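Long-range contacts in putative cytosine/guanine deaminase (Unidentified, PDB 2PAJ), which catalyses the zinc-dependent hydrolytic deamination of pterins such as isoxanthopterin, replacing an amino group with oxygen and releasing ammonium: residues Pro422-Leu427 with Val435-Arg440; Thr64-Tyr69 with Ile414-Leu419; Ser129-Val134 with Ala344-Glu349; Ala19-Gly24 with Glu385-Gly390. All coordinates share one frame; numbering follows the deposited sequence.

How the contacts relate
From the N terminus, A19-G24 opens first and T64-Y69 second. S129-V134 and A344-E349 then meet each other, so contact 3 closes a loop lying wholly within the spans of both contacts 2 and 4. E385-G390 returns to A19-G24, and I414-L419 to T64-Y69; because their segments alternate, contacts 4 and 2 cross. Contact 1 follows in series, a short local closure. Contact 2 has the most links to the others: I68 bonds through its backbone to A19 and M21 of contact 4, Y417 packs on S129 and G130 of contact 3, and L419 packs on Y424 of contact 1. Together they tie the N- and C-terminal strands to the catalytic barrel.

Contact 1 of 4, residues Pro422-Leu427 with Val435-Arg440; sequences PRYFGL and VASGGR
R423 and S437 mark the closest backbone approach, 6.3 Å between their CA atoms, where the loop P422-L427, ending in a type II turn from Y424 to L427, passes S437-R440, near the C-terminal part of helix 433-436. The arginine chain bends at chi3 (35°), which swings NE toward S437. There NE donates to S437 O at 3.0 Å, from above the carbonyl plane and with an N-H...O angle of 143°, so the bond is noticeably bent. The guanidinium lies flat against the glycine pair: G439 CA sits over the centre of one face, 3.5 Å above its plane. G438 and G439 both have positive phi. Beside the arginine, the Y424 ring meets S437 obliquely, CE2 lying 3.4 Å from CB, while R423 CG covers the centre of one ring face. L427 adds CD1 at 3.7 Å from S437 OG. Two waters complete the join: one donates to R423 O and also bonds S437 OG, the other accepts from Y424 OH at 2.7 Å and donates to G438 O. The hydroxyl of Y424 thus reaches the backbone of G438 through water. Around this partly buried corner, Y424 also packs on L419 and P441, V435 and A436 rest on helix 346-359, and R440 forms a salt bridge with D457.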
loop_
_atom_site.group_PDB
_atom_site.type_symbol
_atom_site.label_atom_id
_atom_site.label_comp_id
_atom_site.label_asym_id
_atom_site.label_seq_id
_atom_site.Cartn_x
_atom_site.Cartn_y
_atom_site.Cartn_z
ATOM N N PRO A 422 10.723 -18.874 -17.359
ATOM C CA PRO A 422 10.910 -20.286 -17.028
ATOM C C PRO A 422 10.627 -20.735 -15.598
ATOM O O PRO A 422 10.419 -21.918 -15.364
ATOM C CB PRO A 422 12.353 -20.565 -17.459
ATOM C CG PRO A 422 12.973 -19.217 -17.617
ATOM C CD PRO A 422 11.862 -18.374 -18.140
ATOM N N ARG A 423 10.611 -19.816 -14.640
ATOM C CA ARG A 423 10.328 -20.209 -13.259
ATOM C C ARG A 423 8.912 -20.762 -13.135
ATOM O O ARG A 423 8.605 -21.504 -12.204
ATOM C CB ARG A 423 10.489 -19.022 -12.301
ATOM C CG ARG A 423 9.664 -17.771 -12.652
ATOM C CD ARG A 423 9.615 -16.779 -11.495
ATOM N NE ARG A 423 10.870 -16.756 -10.742
ATOM C CZ ARG A 423 11.956 -16.066 -11.075
ATOM N NH1 ARG A 423 11.975 -15.307 -12.154
ATOM N NH2 ARG A 423 13.041 -16.167 -10.338
ATOM N N TYR A 424 8.058 -20.403 -14.088
ATOM C CA TYR A 424 6.666 -20.836 -14.081
ATOM C C TYR A 424 6.447 -22.120 -14.870
ATOM O O TYR A 424 5.424 -22.789 -14.707
ATOM C CB TYR A 424 5.776 -19.742 -14.656
ATOM C CG TYR A 424 5.970 -18.402 -14.000
ATOM C CD1 TYR A 424 6.551 -17.340 -14.702
ATOM C CD2 TYR A 424 5.586 -18.194 -12.674
ATOM C CE1 TYR A 424 6.745 -16.114 -14.105
ATOM C CE2 TYR A 424 5.770 -16.977 -12.069
ATOM C CZ TYR A 424 6.351 -15.939 -12.786
ATOM O OH TYR A 424 6.541 -14.726 -12.175
ATOM N N PHE A 425 7.408 -22.455 -15.723
ATOM C CA PHE A 425 7.332 -23.661 -16.538
ATOM C C PHE A 425 7.324 -24.896 -15.643
ATOM O O PHE A 425 8.313 -25.169 -14.971
ATOM C CB PHE A 425 8.525 -23.718 -17.490
ATOM C CG PHE A 425 8.608 -22.554 -18.438
ATOM C CD1 PHE A 425 9.673 -22.449 -19.324
ATOM C CD2 PHE A 425 7.644 -21.557 -18.436
ATOM C CE1 PHE A 425 9.782 -21.380 -20.193
ATOM C CE2 PHE A 425 7.737 -20.474 -19.302
ATOM C CZ PHE A 425 8.814 -20.384 -20.183
ATOM N N GLY A 426 6.211 -25.635 -15.627
ATOM C CA GLY A 426 6.115 -26.827 -14.788
ATOM C C GLY A 426 5.193 -26.733 -13.572
ATOM O O GLY A 426 5.201 -27.614 -12.709
ATOM N N LEU A 427 4.416 -25.658 -13.487
ATOM C CA LEU A 427 3.480 -25.466 -12.384
ATOM C C LEU A 427 2.164 -26.166 -12.678
ATOM O O LEU A 427 1.539 -25.918 -13.702
ATOM C CB LEU A 427 3.191 -23.983 -12.179
ATOM C CG LEU A 427 4.193 -23.147 -11.397
ATOM C CD1 LEU A 427 3.791 -21.675 -11.465
ATOM C CD2 LEU A 427 4.257 -23.653 -9.963
ATOM N N VAL A 435 2.718 -15.584 -6.508
ATOM C CA VAL A 435 3.024 -15.557 -5.080
ATOM C C VAL A 435 4.082 -16.551 -4.631
ATOM O O VAL A 435 4.826 -16.287 -3.687
ATOM C CB VAL A 435 1.780 -15.864 -4.265
ATOM C CG1 VAL A 435 2.140 -16.008 -2.803
ATOM C CG2 VAL A 435 0.740 -14.805 -4.502
ATOM N N ALA A 436 4.145 -17.694 -5.312
ATOM C CA ALA A 436 5.071 -18.750 -4.934
ATOM C C ALA A 436 6.366 -18.885 -5.736
ATOM O O ALA A 436 7.359 -19.378 -5.212
ATOM C CB ALA A 436 4.326 -20.078 -4.926
ATOM N N SER A 437 6.374 -18.430 -6.985
ATOM C CA SER A 437 7.552 -18.576 -7.842
ATOM C C SER A 437 8.724 -17.628 -7.629
ATOM O O SER A 437 9.804 -17.850 -8.167
ATOM C CB SER A 437 7.126 -18.492 -9.304
ATOM O OG SER A 437 6.089 -19.413 -9.583
ATOM N N GLY A 438 8.513 -16.570 -6.856
ATOM C CA GLY A 438 9.573 -15.604 -6.651
ATOM C C GLY A 438 9.703 -14.778 -7.910
ATOM O O GLY A 438 8.797 -14.764 -8.729
ATOM N N GLY A 439 10.828 -14.099 -8.075
ATOM C CA GLY A 439 11.025 -13.280 -9.260
ATOM C C GLY A 439 10.022 -12.150 -9.390
ATOM O O GLY A 439 9.812 -11.374 -8.460
ATOM N N ARG A 440 9.402 -12.048 -10.554
ATOM C CA ARG A 440 8.421 -11.007 -10.805
ATOM C C ARG A 440 7.693 -11.320 -12.101
ATOM O O ARG A 440 8.278 -11.231 -13.180
ATOM C CB ARG A 440 9.107 -9.643 -10.935
ATOM C CG ARG A 440 8.156 -8.525 -11.350
ATOM C CD ARG A 440 8.858 -7.238 -11.774
ATOM N NE ARG A 440 7.946 -6.493 -12.628
ATOM C CZ ARG A 440 8.032 -6.445 -13.953
ATOM N NH1 ARG A 440 9.011 -7.077 -14.587
ATOM N NH2 ARG A 440 7.097 -5.816 -14.655
HETATM O O HOH W 1 7.223 -21.786 -9.905
HETATM O O HOH W 2 6.286 -14.917 -9.468
#

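Contact 2 of 4, residues Thr64-Tyr69 with Ile414-Leu419; sequences TDCVIY and IAVYRL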
loop_
_atom_site.group_PDB
_atom_site.type_symbol
_atom_site.label_atom_id
_atom_site.label_comp_id
_atom_site.label_asym_id
_atom_site.label_seq_id
_atom_site.Cartn_x
_atom_site.Cartn_y
_atom_site.Cartn_z
ATOM N N THR A 64 -5.020 -15.298 -22.828
ATOM C CA THR A 64 -4.777 -16.719 -22.973
ATOM C C THR A 64 -3.480 -17.089 -22.259
ATOM O O THR A 64 -2.436 -16.455 -22.468
ATOM C CB THR A 64 -4.669 -17.115 -24.442
ATOM O OG1 THR A 64 -5.878 -16.755 -25.110
ATOM C CG2 THR A 64 -4.453 -18.610 -24.574
ATOM N N ASP A 65 -3.577 -18.112 -21.408
ATOM C CA ASP A 65 -2.463 -18.633 -20.619
ATOM C C ASP A 65 -2.081 -17.704 -19.481
ATOM O O ASP A 65 -1.114 -17.967 -18.763
ATOM C CB ASP A 65 -1.223 -18.872 -21.490
ATOM C CG ASP A 65 -1.454 -19.900 -22.566
ATOM O OD1 ASP A 65 -2.052 -20.954 -22.269
ATOM O OD2 ASP A 65 -1.016 -19.653 -23.707
ATOM N N CYS A 66 -2.829 -16.617 -19.321
ATOM C CA CYS A 66 -2.538 -15.667 -18.263
ATOM C C CYS A 66 -3.402 -15.872 -17.041
ATOM O O CYS A 66 -4.517 -16.374 -17.117
ATOM C CB CYS A 66 -2.705 -14.233 -18.761
ATOM S SG CYS A 66 -1.517 -13.756 -20.002
ATOM N N VAL A 67 -2.854 -15.465 -15.906
ATOM C CA VAL A 67 -3.523 -15.573 -14.623
ATOM C C VAL A 67 -3.985 -14.175 -14.211
ATOM O O VAL A 67 -3.276 -13.182 -14.395
ATOM C CB VAL A 67 -2.555 -16.162 -13.557
ATOM C CG1 VAL A 67 -3.243 -16.297 -12.217
ATOM C CG2 VAL A 67 -2.052 -17.517 -14.017
ATOM N N ILE A 68 -5.192 -14.109 -13.666
ATOM C CA ILE A 68 -5.761 -12.846 -13.231
ATOM C C ILE A 68 -5.857 -12.823 -11.710
ATOM O O ILE A 68 -6.228 -13.812 -11.082
ATOM C CB ILE A 68 -7.159 -12.620 -13.878
ATOM C CG1 ILE A 68 -6.992 -12.413 -15.386
ATOM C CG2 ILE A 68 -7.840 -11.409 -13.269
ATOM C CD1 ILE A 68 -8.276 -12.218 -16.129
ATOM N N TYR A 69 -5.488 -11.680 -11.141
ATOM C CA TYR A 69 -5.480 -11.422 -9.701
ATOM C C TYR A 69 -6.059 -10.018 -9.537
ATOM O O TYR A 69 -6.115 -9.243 -10.497
ATOM C CB TYR A 69 -4.032 -11.328 -9.195
ATOM C CG TYR A 69 -3.317 -12.573 -8.683
ATOM C CD1 TYR A 69 -3.416 -13.804 -9.344
ATOM C CD2 TYR A 69 -2.466 -12.487 -7.568
ATOM C CE1 TYR A 69 -2.690 -14.911 -8.913
ATOM C CE2 TYR A 69 -1.737 -13.581 -7.132
ATOM C CZ TYR A 69 -1.850 -14.790 -7.808
ATOM O OH TYR A 69 -1.101 -15.865 -7.395
ATOM N N ILE A 414 -7.479 -4.587 -11.825
ATOM C CA ILE A 414 -7.079 -5.945 -12.132
ATOM C C ILE A 414 -5.667 -6.079 -12.662
ATOM O O ILE A 414 -5.170 -5.219 -13.383
ATOM C CB ILE A 414 -8.042 -6.561 -13.178
ATOM C CG1 ILE A 414 -9.480 -6.381 -12.708
ATOM C CG2 ILE A 414 -7.745 -8.049 -13.376
ATOM C CD1 ILE A 414 -10.512 -6.783 -13.736
ATOM N N ALA A 415 -5.029 -7.184 -12.296
ATOM C CA ALA A 415 -3.691 -7.495 -12.759
ATOM C C ALA A 415 -3.751 -8.782 -13.588
ATOM O O ALA A 415 -4.299 -9.794 -13.154
ATOM C CB ALA A 415 -2.759 -7.666 -11.583
ATOM N N VAL A 416 -3.212 -8.723 -14.796
ATOM C CA VAL A 416 -3.177 -9.871 -15.680
ATOM C C VAL A 416 -1.710 -10.197 -15.881
ATOM O O VAL A 416 -0.983 -9.432 -16.519
ATOM C CB VAL A 416 -3.831 -9.537 -17.022
ATOM C CG1 VAL A 416 -3.730 -10.721 -17.975
ATOM C CG2 VAL A 416 -5.273 -9.165 -16.783
ATOM N N TYR A 417 -1.273 -11.325 -15.327
ATOM C CA TYR A 417 0.128 -11.737 -15.428
ATOM C C TYR A 417 0.436 -12.795 -16.489
ATOM O O TYR A 417 -0.283 -13.785 -16.629
ATOM C CB TYR A 417 0.629 -12.267 -14.082
ATOM C CG TYR A 417 0.430 -11.348 -12.902
ATOM C CD1 TYR A 417 -0.590 -11.591 -11.973
ATOM C CD2 TYR A 417 1.280 -10.261 -12.682
ATOM C CE1 TYR A 417 -0.752 -10.777 -10.854
ATOM C CE2 TYR A 417 1.124 -9.443 -11.567
ATOM C CZ TYR A 417 0.108 -9.707 -10.657
ATOM O OH TYR A 417 -0.051 -8.909 -9.547
ATOM N N ARG A 418 1.508 -12.573 -17.240
ATOM C CA ARG A 418 1.936 -13.542 -18.238
ATOM C C ARG A 418 3.109 -14.295 -17.598
ATOM O O ARG A 418 4.095 -13.681 -17.187
ATOM C CB ARG A 418 2.374 -12.842 -19.532
ATOM C CG ARG A 418 2.814 -13.803 -20.629
ATOM C CD ARG A 418 2.647 -13.182 -21.998
ATOM N NE ARG A 418 1.252 -13.167 -22.432
ATOM C CZ ARG A 418 0.752 -12.247 -23.249
ATOM N NH1 ARG A 418 1.537 -11.274 -23.704
ATOM N NH2 ARG A 418 -0.516 -12.298 -23.626
ATOM N N LEU A 419 2.983 -15.618 -17.481
ATOM C CA LEU A 419 4.032 -16.434 -16.870
ATOM C C LEU A 419 4.965 -16.971 -17.941
ATOM O O LEU A 419 5.161 -18.176 -18.057
ATOM C CB LEU A 419 3.414 -17.604 -16.110
ATOM C CG LEU A 419 2.271 -17.298 -15.144
ATOM C CD1 LEU A 419 1.775 -18.594 -14.545
ATOM C CD2 LEU A 419 2.735 -16.350 -14.050
#
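V67 O is approached twice by the opposite strand: Y417 N donates to it at 2.9 Å, nearly along the C=O axis, and the CA-H of V416 makes a longer contact. The return bond, V67 N to Y417 O, makes V67-Y417 a hydrogen-bonded antiparallel pair; Y69 and A415 repeat it, with A415 N to Y69 O at 2.9 Å and an N-H...O angle of 171°. Between them I68 faces V416 as a non-hydrogen-bonded pair, with CA atoms only 4.6 Å apart. On the face carrying V67, Y69, A415 and Y417, the tyrosines form a T-shaped pair. The edge of Y417 points at the face of Y69, centroids 5.5 Å apart and planes at 90°; CE1 is the atom that leads, lying 3.7 Å from Y69 CB. The hydroxyl of Y69 is taken up elsewhere, by A431 O. On the other face I68 and V416 lie side by side, CG1 against CG2. Separately, I68 CG2 meets I414 CG2 at 3.4 Å. At the outer end C66 SG lies beside R418 NE, and V67 CG2 touches L419 CD1. The pairing is consistent with the small beta domain that N- and C-terminal segments build beside the barrel in this superfamily; strand 67-73 runs on to pair with barrel strand 131-136. I68 bonds through its backbone to A19 and M21 on one side, strand 414-418 pairs with strand 442-448 on the other, P434 and V435 cover the tyrosine face, and I39 and I41 of strand 39-42 back I68 and I414.

Contact 3 of 4, residues Ser129-Val134 with Ala344-Glu349; sequences SGCATV and ADMISE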
loop_
_atom_site.group_PDB
_atom_site.type_symbol
_atom_site.label_atom_id
_atom_site.label_comp_id
_atom_site.label_asym_id
_atom_site.label_seq_id
_atom_site.Cartn_x
_atom_site.Cartn_y
_atom_site.Cartn_z
ATOM N N SER A 129 4.506 -4.363 -10.158
ATOM C CA SER A 129 4.451 -5.555 -9.322
ATOM C C SER A 129 2.959 -5.853 -9.183
ATOM O O SER A 129 2.541 -6.687 -8.382
ATOM C CB SER A 129 5.095 -5.321 -7.942
ATOM O OG SER A 129 4.232 -4.640 -7.057
ATOM N N GLY A 130 2.161 -5.141 -9.975
ATOM C CA GLY A 130 0.727 -5.346 -9.969
ATOM C C GLY A 130 -0.083 -4.587 -8.943
ATOM O O GLY A 130 -1.274 -4.833 -8.797
ATOM N N CYS A 131 0.558 -3.670 -8.232
ATOM C CA CYS A 131 -0.112 -2.862 -7.218
ATOM C C CYS A 131 -0.787 -1.637 -7.854
ATOM O O CYS A 131 -0.156 -0.900 -8.612
ATOM C CB CYS A 131 0.910 -2.424 -6.169
ATOM S SG CYS A 131 0.277 -1.323 -4.900
ATOM N N ALA A 132 -2.068 -1.431 -7.552
ATOM C CA ALA A 132 -2.808 -0.295 -8.107
ATOM C C ALA A 132 -3.185 0.758 -7.047
ATOM O O ALA A 132 -3.431 1.923 -7.365
ATOM C CB ALA A 132 -4.054 -0.799 -8.822
ATOM N N THR A 133 -3.224 0.331 -5.787
ATOM C CA THR A 133 -3.550 1.205 -4.666
ATOM C C THR A 133 -2.348 1.243 -3.735
ATOM O O THR A 133 -1.980 0.239 -3.141
ATOM C CB THR A 133 -4.759 0.698 -3.862
ATOM O OG1 THR A 133 -5.794 0.281 -4.756
ATOM C CG2 THR A 133 -5.292 1.806 -2.984
ATOM N N VAL A 134 -1.739 2.415 -3.615
ATOM C CA VAL A 134 -0.578 2.585 -2.765
ATOM C C VAL A 134 -0.895 3.523 -1.608
ATOM O O VAL A 134 -1.631 4.487 -1.764
ATOM C CB VAL A 134 0.600 3.173 -3.566
ATOM C CG1 VAL A 134 1.859 3.151 -2.724
ATOM C CG2 VAL A 134 0.782 2.415 -4.871
ATOM N N ALA A 344 11.120 -3.373 -2.237
ATOM C CA ALA A 344 9.855 -2.695 -1.998
ATOM C C ALA A 344 8.804 -2.818 -3.107
ATOM O O ALA A 344 8.446 -1.834 -3.759
ATOM C CB ALA A 344 10.126 -1.227 -1.687
ATOM N N ASP A 345 8.322 -4.037 -3.320
ATOM C CA ASP A 345 7.281 -4.296 -4.308
ATOM C C ASP A 345 6.369 -5.340 -3.688
ATOM O O ASP A 345 6.811 -6.159 -2.881
ATOM C CB ASP A 345 7.877 -4.763 -5.649
ATOM C CG ASP A 345 8.692 -6.042 -5.535
ATOM O OD1 ASP A 345 8.120 -7.136 -5.741
ATOM O OD2 ASP A 345 9.907 -5.952 -5.243
ATOM N N MET A 346 5.092 -5.283 -4.040
ATOM C CA MET A 346 4.119 -6.192 -3.466
ATOM C C MET A 346 4.314 -7.666 -3.779
ATOM O O MET A 346 3.805 -8.521 -3.061
ATOM C CB MET A 346 2.697 -5.746 -3.830
ATOM C CG MET A 346 2.130 -4.629 -2.935
ATOM S SD MET A 346 2.079 -5.017 -1.158
ATOM C CE MET A 346 0.775 -6.171 -1.094
ATOM N N ILE A 347 5.054 -7.985 -4.829
ATOM C CA ILE A 347 5.272 -9.389 -5.136
ATOM C C ILE A 347 6.328 -10.001 -4.210
ATOM O O ILE A 347 6.116 -11.077 -3.650
ATOM C CB ILE A 347 5.618 -9.559 -6.625
ATOM C CG1 ILE A 347 4.309 -9.620 -7.416
ATOM C CG2 ILE A 347 6.435 -10.810 -6.859
ATOM C CD1 ILE A 347 4.449 -9.315 -8.867
ATOM N N SER A 348 7.444 -9.303 -4.022
ATOM C CA SER A 348 8.487 -9.778 -3.128
ATOM C C SER A 348 7.894 -9.942 -1.735
ATOM O O SER A 348 8.194 -10.912 -1.033
ATOM C CB SER A 348 9.631 -8.772 -3.056
ATOM O OG SER A 348 10.164 -8.512 -4.342
ATOM N N GLU A 349 7.052 -8.983 -1.351
ATOM C CA GLU A 349 6.404 -8.967 -0.043
ATOM C C GLU A 349 5.429 -10.104 0.159
ATOM O O GLU A 349 5.425 -10.765 1.194
ATOM C CB GLU A 349 5.685 -7.628 0.169
ATOM C CG GLU A 349 6.538 -6.573 0.857
ATOM C CD GLU A 349 6.841 -6.933 2.305
ATOM O OE1 GLU A 349 5.911 -7.361 3.022
ATOM O OE2 GLU A 349 7.994 -6.776 2.743
#
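S129 holds OG between its backbone N and carbonyl carbon (chi1 80°), where the hydroxyl meets the first turn of helix 346-359; D345 places CG in the same way (chi1 60°), and its oxygens then meet S348 N and OG. M346 N donates to S129 OG at 3.2 Å, a bent bond of 135°. Since OG accepts there, its own proton is available for its second partner, L126 O, so the hydroxyl bridges the end of helix 112-127 to the start of helix 346-359. D345 is the N-cap: OD1 receives S348 N at 2.8 Å, from above the carboxylate plane, and a weak bond from I347 N, while OD2 is met on its syn side by S348 OG. A carboxylate at a helix N terminus would be favoured by the helix dipole. S129 CB lies 3.6 Å from D345 CB. The apolar pair is C131 with M346, CB to CG at 4.1 Å; I347, for its part, lays CD1 against the S129 carbonyl. G130, with positive phi, is the C-prime residue of the Schellman motif that ends helix 112-127, and strand 131-136 starts at once after it. The M346 side chain is about 9 Å from that of the zinc ligand H76, so the contact is near the metal site but outside its ligand shell. W72 of strand 67-73 touches both C131 and M346, and strand 163-168 bonds the far side of 131-136: the helix cap is set against neighbouring strands of the TIM barrel.

Contact 4 of 4, residues Ala19-Gly24 with Glu385-Gly390; sequences AIMTGG and EVIHWG
M21 and I387 form the tight, apolar half of this contact: the two side chains cross at about a right angle, and I387 CD1 sits 3.8 Å from M21 CG and 4.0 Å from M21 CB. Both residues are buried, and Y69 of strand 67-73 packs against each of them, closing a small core between the end of strand 19-20 and helix 383-398. I387 CG2, anti to its backbone N (chi1 for CG1 is -69°), turns instead toward the glycine turn, 4.2 Å from G23 CA. The backbones come nearest here, G23 CA to H388 CA being 4.6 Å, and G23 takes a positive phi of 76°. The H388 side is more polar and less enclosed, since H388 is partly exposed. Its CG is anti to the backbone N (chi1 -173°), from where the ring reaches back to the turn. G23 O lies at the ring's edge and in its plane, and G24 C is oblique to the ring. Within the same segments, T22 bonds through its backbone to S32 and V406, and E385 forms a salt bridge with R322 outside the contact. As modelled, no hydrogen bond is assigned between A19-G24 and E385-G390. The chemistry therefore implies an interface in which helix and strand end meet through apolar and van der Waals contacts.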
loop_
_atom_site.group_PDB
_atom_site.type_symbol
_atom_site.label_atom_id
_atom_site.label_comp_id
_atom_site.label_asym_id
_atom_site.label_seq_id
_atom_site.Cartn_x
_atom_site.Cartn_y
_atom_site.Cartn_z
ATOM N N ALA A 19 -6.628 -18.609 -15.144
ATOM C CA ALA A 19 -7.066 -18.643 -13.753
ATOM C C ALA A 19 -7.503 -17.260 -13.270
ATOM O O ALA A 19 -6.984 -16.237 -13.729
ATOM C CB ALA A 19 -5.950 -19.170 -12.873
ATOM N N ILE A 20 -8.452 -17.242 -12.335
ATOM C CA ILE A 20 -8.976 -15.999 -11.775
ATOM C C ILE A 20 -9.116 -16.037 -10.252
ATOM O O ILE A 20 -10.038 -16.655 -9.724
ATOM C CB ILE A 20 -10.376 -15.667 -12.346
ATOM C CG1 ILE A 20 -10.349 -15.665 -13.878
ATOM C CG2 ILE A 20 -10.815 -14.303 -11.849
ATOM C CD1 ILE A 20 -11.709 -15.432 -14.533
ATOM N N MET A 21 -8.208 -15.378 -9.544
ATOM C CA MET A 21 -8.296 -15.327 -8.085
ATOM C C MET A 21 -9.126 -14.088 -7.698
ATOM O O MET A 21 -8.867 -12.981 -8.157
ATOM C CB MET A 21 -6.898 -15.272 -7.467
ATOM C CG MET A 21 -5.978 -16.440 -7.857
ATOM S SD MET A 21 -6.677 -18.113 -7.722
ATOM C CE MET A 21 -6.619 -18.396 -5.983
ATOM N N THR A 22 -10.131 -14.294 -6.855
ATOM C CA THR A 22 -11.040 -13.233 -6.449
ATOM C C THR A 22 -10.610 -12.341 -5.306
ATOM O O THR A 22 -11.125 -11.234 -5.153
ATOM C CB THR A 22 -12.384 -13.807 -6.036
ATOM O OG1 THR A 22 -12.750 -14.854 -6.937
ATOM C CG2 THR A 22 -13.457 -12.712 -6.085
ATOM N N GLY A 23 -9.677 -12.816 -4.500
ATOM C CA GLY A 23 -9.260 -12.032 -3.363
ATOM C C GLY A 23 -10.348 -12.144 -2.312
ATOM O O GLY A 23 -10.528 -11.250 -1.493
ATOM N N GLY A 24 -11.080 -13.255 -2.354
ATOM C CA GLY A 24 -12.145 -13.494 -1.407
ATOM C C GLY A 24 -11.654 -14.319 -0.238
ATOM O O GLY A 24 -10.625 -14.977 -0.327
ATOM N N GLU A 385 -5.328 -17.264 0.965
ATOM C CA GLU A 385 -5.271 -16.667 2.284
ATOM C C GLU A 385 -4.457 -15.384 2.204
ATOM O O GLU A 385 -4.869 -14.335 2.677
ATOM C CB GLU A 385 -4.593 -17.664 3.207
ATOM C CG GLU A 385 -5.224 -17.849 4.556
ATOM C CD GLU A 385 -4.814 -16.771 5.505
ATOM O OE1 GLU A 385 -4.936 -16.972 6.736
ATOM O OE2 GLU A 385 -4.377 -15.717 5.003
ATOM N N VAL A 386 -3.293 -15.485 1.585
ATOM C CA VAL A 386 -2.392 -14.357 1.425
ATOM C C VAL A 386 -2.854 -13.358 0.364
ATOM O O VAL A 386 -2.673 -12.153 0.517
ATOM C CB VAL A 386 -0.988 -14.873 1.078
ATOM C CG1 VAL A 386 -0.023 -13.722 0.892
ATOM C CG2 VAL A 386 -0.516 -15.813 2.181
ATOM N N ILE A 387 -3.449 -13.857 -0.714
ATOM C CA ILE A 387 -3.927 -12.979 -1.769
ATOM C C ILE A 387 -5.004 -12.079 -1.190
ATOM O O ILE A 387 -5.183 -10.949 -1.624
ATOM C CB ILE A 387 -4.504 -13.782 -2.965
ATOM C CG1 ILE A 387 -3.378 -14.511 -3.703
ATOM C CG2 ILE A 387 -5.214 -12.848 -3.927
ATOM C CD1 ILE A 387 -3.867 -15.405 -4.831
ATOM N N HIS A 388 -5.716 -12.584 -0.196
ATOM C CA HIS A 388 -6.767 -11.811 0.440
ATOM C C HIS A 388 -6.142 -10.650 1.186
ATOM O O HIS A 388 -6.567 -9.507 1.041
ATOM C CB HIS A 388 -7.550 -12.670 1.429
ATOM C CG HIS A 388 -8.749 -11.981 1.982
ATOM N ND1 HIS A 388 -8.978 -11.853 3.334
ATOM C CD2 HIS A 388 -9.771 -11.351 1.363
ATOM C CE1 HIS A 388 -10.090 -11.168 3.525
ATOM N NE2 HIS A 388 -10.589 -10.852 2.344
ATOM N N TRP A 389 -5.131 -10.960 1.992
ATOM C CA TRP A 389 -4.429 -9.955 2.777
ATOM C C TRP A 389 -3.866 -8.846 1.903
ATOM O O TRP A 389 -3.951 -7.673 2.254
ATOM C CB TRP A 389 -3.289 -10.603 3.556
ATOM C CG TRP A 389 -3.745 -11.520 4.629
ATOM C CD1 TRP A 389 -4.989 -11.572 5.189
ATOM C CD2 TRP A 389 -2.940 -12.452 5.365
ATOM N NE1 TRP A 389 -5.014 -12.467 6.233
ATOM C CE2 TRP A 389 -3.769 -13.022 6.370
ATOM C CE3 TRP A 389 -1.596 -12.856 5.284
ATOM C CZ2 TRP A 389 -3.299 -13.980 7.291
ATOM C CZ3 TRP A 389 -1.129 -13.803 6.196
ATOM C CH2 TRP A 389 -1.982 -14.353 7.190
ATOM N N GLY A 390 -3.313 -9.228 0.754
ATOM C CA GLY A 390 -2.704 -8.268 -0.153
ATOM C C GLY A 390 -3.639 -7.491 -1.052
ATOM O O GLY A 390 -3.207 -6.570 -1.752
#